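Local coordinates for gamma-glutamyltransferase 1 Threonine peptidase. MEROPS family T03 (Pseudomonas nitroreducens, PDB 7D9E) that transfers gamma-glutamyl groups from donors such as glutathione to amino acids or water, as an autoprocessed gamma-glutamyltranspeptidase of two subunits, at the interface of chains A and B. Residues are numbered along the deposited sequence; one frame, centred on the assembly and turned at random. Chains: chain A, Gamma-glutamyltransferase 1 Threonine peptidase. MEROPS family T03; chain B, Gamma-glutamyltransferase 1 Threonine peptidase. MEROPS family T03.

The two contacts join the large subunit, chain A, to the small subunit, chain B. Their C-alpha centres are about 21 Å apart, and they share no residue or secondary-structure element. Contact 1 is mostly a hydroxyl network at the start of B strand 77-81. Contact 2 is a shared sheet edge, backed by an A helix. Both connect to the active site by sequence: contact 1 follows the ligand-lining residues B:Ser72 to B:Met74, and contact 2 uses the strand that directly follows the nucleophile B:Thr1. Together they probably help hold the two cleaved subunits as one enzyme.

Contact 1: the interface of chains A and B. Residues chain A 81, 262-265, 275; chain B 75-77.
A:Thr81 and A:Thr264 bring hydroxyls to the short B segment B:Ser75 to B:Ser77. Polar bonds dominate. A:Thr81 donates from OG1 to the backbone carbonyl O of B:Pro76 at 2.8 Å. The hydroxyl stands above the plane of that carbonyl, about 55° out of it. Its OG1 lies beside its own backbone N (chi1 -59°), and this turns the hydroxyl toward chain B. The same OG1 also lies 3.7 Å from the ring carbon CG of B:Pro76.

The second polar group is a pair of hydroxyls, tip to tip. OG1 of A:Thr264 and OG of B:Ser77 are hydrogen bonded at 2.8 Å. A:Thr264 holds OG1 anti to its backbone N (chi1 -170°), which leaves its methyl CG2 in the crowded position between N and the carbonyl carbon. A weak bond also runs from this OG1 to O of B:Pro76, at 3.5 Å. That carbonyl therefore receives hydroxyls from two A strands, one of them weakly.

Within chain B, OG of B:Ser77 donates to O of B:Ser75 at 2.8 Å. The donor again sits above the carbonyl plane. This bond within chain B spans B:Pro76 and probably fixes the serine hydroxyl where it meets A:Thr264.

Apolar contact is slight. The CD1 branch of A:Leu262 packs alongside CB of B:Ser77 at 3.6 Å, next to the hydroxyl pair. CB of A:Ala265 approaches the ring CD of B:Pro76 more loosely, at 4.1 Å.

The site lies where A strands 77-84 and 260-264 meet the beginning of B strand 77-81. A:Leu275 of helix 271-284 lies nearby. On the B side, the residues immediately before the segment line the pocket of the glutamine analogue DON, so the contact may help steady that wall of the active site.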
# COMPACT_ATOMS: atom_id res chain seq x y z
N THR A 81 -3.17 5.28 8.61
CA THR A 81 -3.09 6.68 8.99
C THR A 81 -4.46 7.10 9.49
O THR A 81 -5.47 6.78 8.87
CB THR A 81 -2.66 7.53 7.80
OG1 THR A 81 -1.38 7.04 7.35
CG2 THR A 81 -2.52 9.00 8.17
N LEU A 262 -0.76 17.56 4.84
CA LEU A 262 -0.85 16.16 4.48
C LEU A 262 -0.17 15.32 5.55
O LEU A 262 0.99 15.56 5.89
CB LEU A 262 -0.15 15.90 3.14
CG LEU A 262 0.17 14.47 2.70
CD1 LEU A 262 -1.07 13.59 2.58
CD2 LEU A 262 0.98 14.51 1.39
N TYR A 263 -0.88 14.32 6.06
CA TYR A 263 -0.34 13.33 6.97
C TYR A 263 -0.26 12.01 6.21
O TYR A 263 -1.24 11.58 5.59
CB TYR A 263 -1.26 13.15 8.16
CG TYR A 263 -1.30 14.36 9.03
CD1 TYR A 263 -0.21 14.72 9.83
CD2 TYR A 263 -2.42 15.18 9.06
CE1 TYR A 263 -0.26 15.83 10.64
CE2 TYR A 263 -2.47 16.31 9.85
CZ TYR A 263 -1.39 16.64 10.64
OH TYR A 263 -1.44 17.76 11.44
N THR A 264 0.92 11.40 6.24
CA THR A 264 1.12 10.17 5.46
C THR A 264 2.15 9.30 6.16
O THR A 264 2.58 9.59 7.28
CB THR A 264 1.49 10.52 4.00
OG1 THR A 264 1.45 9.35 3.18
CG2 THR A 264 2.84 11.19 3.90
N ALA A 265 2.52 8.21 5.50
CA ALA A 265 3.28 7.16 6.15
C ALA A 265 4.74 7.55 6.29
O ALA A 265 5.39 7.87 5.29
CB ALA A 265 3.18 5.88 5.31
N LEU A 275 6.81 11.81 -0.91
CA LEU A 275 5.81 12.87 -1.11
C LEU A 275 6.32 14.22 -0.64
O LEU A 275 6.04 15.24 -1.28
CB LEU A 275 4.49 12.51 -0.43
CG LEU A 275 3.70 11.44 -1.20
CD1 LEU A 275 2.66 10.79 -0.33
CD2 LEU A 275 3.05 12.06 -2.42
N SER B 75 1.35 4.24 1.20
CA SER B 75 1.31 5.64 1.61
C SER B 75 -0.11 6.10 1.94
O SER B 75 -0.62 7.05 1.35
CB SER B 75 1.89 6.51 0.51
OG SER B 75 3.22 6.14 0.19
N PRO B 76 -0.78 5.44 2.88
CA PRO B 76 -2.13 5.89 3.26
C PRO B 76 -2.05 7.31 3.77
O PRO B 76 -1.20 7.64 4.60
CB PRO B 76 -2.54 4.91 4.36
CG PRO B 76 -1.21 4.34 4.88
CD PRO B 76 -0.30 4.32 3.70
N SER B 77 -2.92 8.17 3.26
CA SER B 77 -2.77 9.60 3.46
C SER B 77 -4.08 10.26 3.84
O SER B 77 -5.17 9.83 3.43
CB SER B 77 -2.30 10.22 2.12
OG SER B 77 -0.99 9.79 1.76

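Contact 2: the interface of chains A and B. Residues chain A 30-31, 44, 47-48; chain B 6-7, 190, 192.
Strand 30-34 of chain A runs between two strands of chain B, 2-7 and 188-192, and A helix 37-48 lies over the junction. A:Gly30 pairs with B:Val192, and A:Ala31 pairs with B:Val7. Both pairings are antiparallel. A:Gly30 and B:Val192 exchange backbone N-H and C=O in both directions, the bond from B:Val192 N to A:Gly30 O being 2.7 Å. A:Ala31 and B:Val7 do the same, with A:Ala31 N 2.7 Å from B:Val7 O. The strand of chain A thus stitches two strands of the small subunit together.

The side chains add an apolar layer under the helix. B:Val192 points both of its methyl branches at it. CG2 meets the methyl CB of A:Ala44 at 3.8 Å. CG1 is anti to the backbone N (chi1 -168°), and this sets it against the helix backbone, 3.8 Å from O of A:Ala44. A:Leu47 comes across B:Val192 at about a right angle. Its CD1 tip lies 4.0 Å from CG2 of B:Val192 and also borders the carbonyl O of B:Val7. B:Met190 reaches the methyl of A:Ala44 from a second direction, roughly at right angles to B:Val192, with its chain extended and its sulfur SD 3.9 Å from CB. The small methyl of A:Ala44 is therefore touched by both B:Val192 and B:Met190.

An alanine in place of B:Val192 would probably keep the strand pairing but leave a gap beneath A:Ala44 and the CD1 tip of A:Leu47, with the helix less firmly seated on the sheet.

The site lies in the layered alpha-beta fold of this N-terminal nucleophile hydrolase family, at a place where both subunits build one sheet. B strand 2-7 begins just after the nucleophile B:Thr1. B strand 188-192 is the last strand of chain B, whereas A strand 30-34 is the first of chain A.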
# COMPACT_ATOMS: atom_id res chain seq x y z
N GLY A 30 -21.32 10.01 7.23
CA GLY A 30 -20.01 9.41 7.03
C GLY A 30 -19.85 8.97 5.59
O GLY A 30 -20.73 9.19 4.75
N ALA A 31 -18.71 8.36 5.30
CA ALA A 31 -18.48 7.87 3.94
C ALA A 31 -17.44 6.77 3.94
O ALA A 31 -16.56 6.71 4.81
CB ALA A 31 -18.00 8.99 3.01
N ALA A 44 -20.36 0.85 5.73
CA ALA A 44 -21.54 1.70 5.81
C ALA A 44 -22.49 1.21 6.89
O ALA A 44 -23.09 2.02 7.61
CB ALA A 44 -22.23 1.74 4.44
N LEU A 47 -21.03 2.38 10.24
CA LEU A 47 -21.26 3.80 10.46
C LEU A 47 -22.73 4.08 10.73
O LEU A 47 -23.06 4.90 11.60
CB LEU A 47 -20.83 4.58 9.22
CG LEU A 47 -19.35 4.59 8.86
CD1 LEU A 47 -19.15 5.31 7.53
CD2 LEU A 47 -18.53 5.21 9.94
N LYS A 48 -23.62 3.44 9.98
CA LYS A 48 -25.05 3.74 10.12
C LYS A 48 -25.54 3.47 11.53
O LYS A 48 -26.41 4.19 12.03
CB LYS A 48 -25.86 2.92 9.11
N ILE B 6 -12.13 5.83 5.01
CA ILE B 6 -13.37 5.99 5.76
C ILE B 6 -13.34 7.32 6.49
O ILE B 6 -12.32 7.72 7.05
CB ILE B 6 -13.61 4.85 6.76
CG1 ILE B 6 -13.74 3.50 6.02
CG2 ILE B 6 -14.83 5.08 7.60
CD1 ILE B 6 -13.59 2.29 6.91
N VAL B 7 -14.48 8.00 6.49
CA VAL B 7 -14.70 9.19 7.31
C VAL B 7 -16.03 8.99 8.03
O VAL B 7 -17.01 8.58 7.40
CB VAL B 7 -14.73 10.48 6.46
CG1 VAL B 7 -15.03 11.70 7.33
CG2 VAL B 7 -13.41 10.66 5.74
N MET B 190 -19.73 4.99 -0.78
CA MET B 190 -21.06 5.31 -0.29
C MET B 190 -20.92 6.47 0.69
O MET B 190 -20.02 6.45 1.54
CB MET B 190 -21.69 4.12 0.44
CG MET B 190 -21.75 2.82 -0.37
SD MET B 190 -22.26 1.36 0.58
CE MET B 190 -22.85 0.29 -0.72
N VAL B 192 -22.94 7.92 3.80
CA VAL B 192 -23.85 7.30 4.75
C VAL B 192 -24.51 8.43 5.52
O VAL B 192 -23.90 9.02 6.41
CB VAL B 192 -23.09 6.34 5.68
CG1 VAL B 192 -24.06 5.49 6.46
CG2 VAL B 192 -22.13 5.47 4.87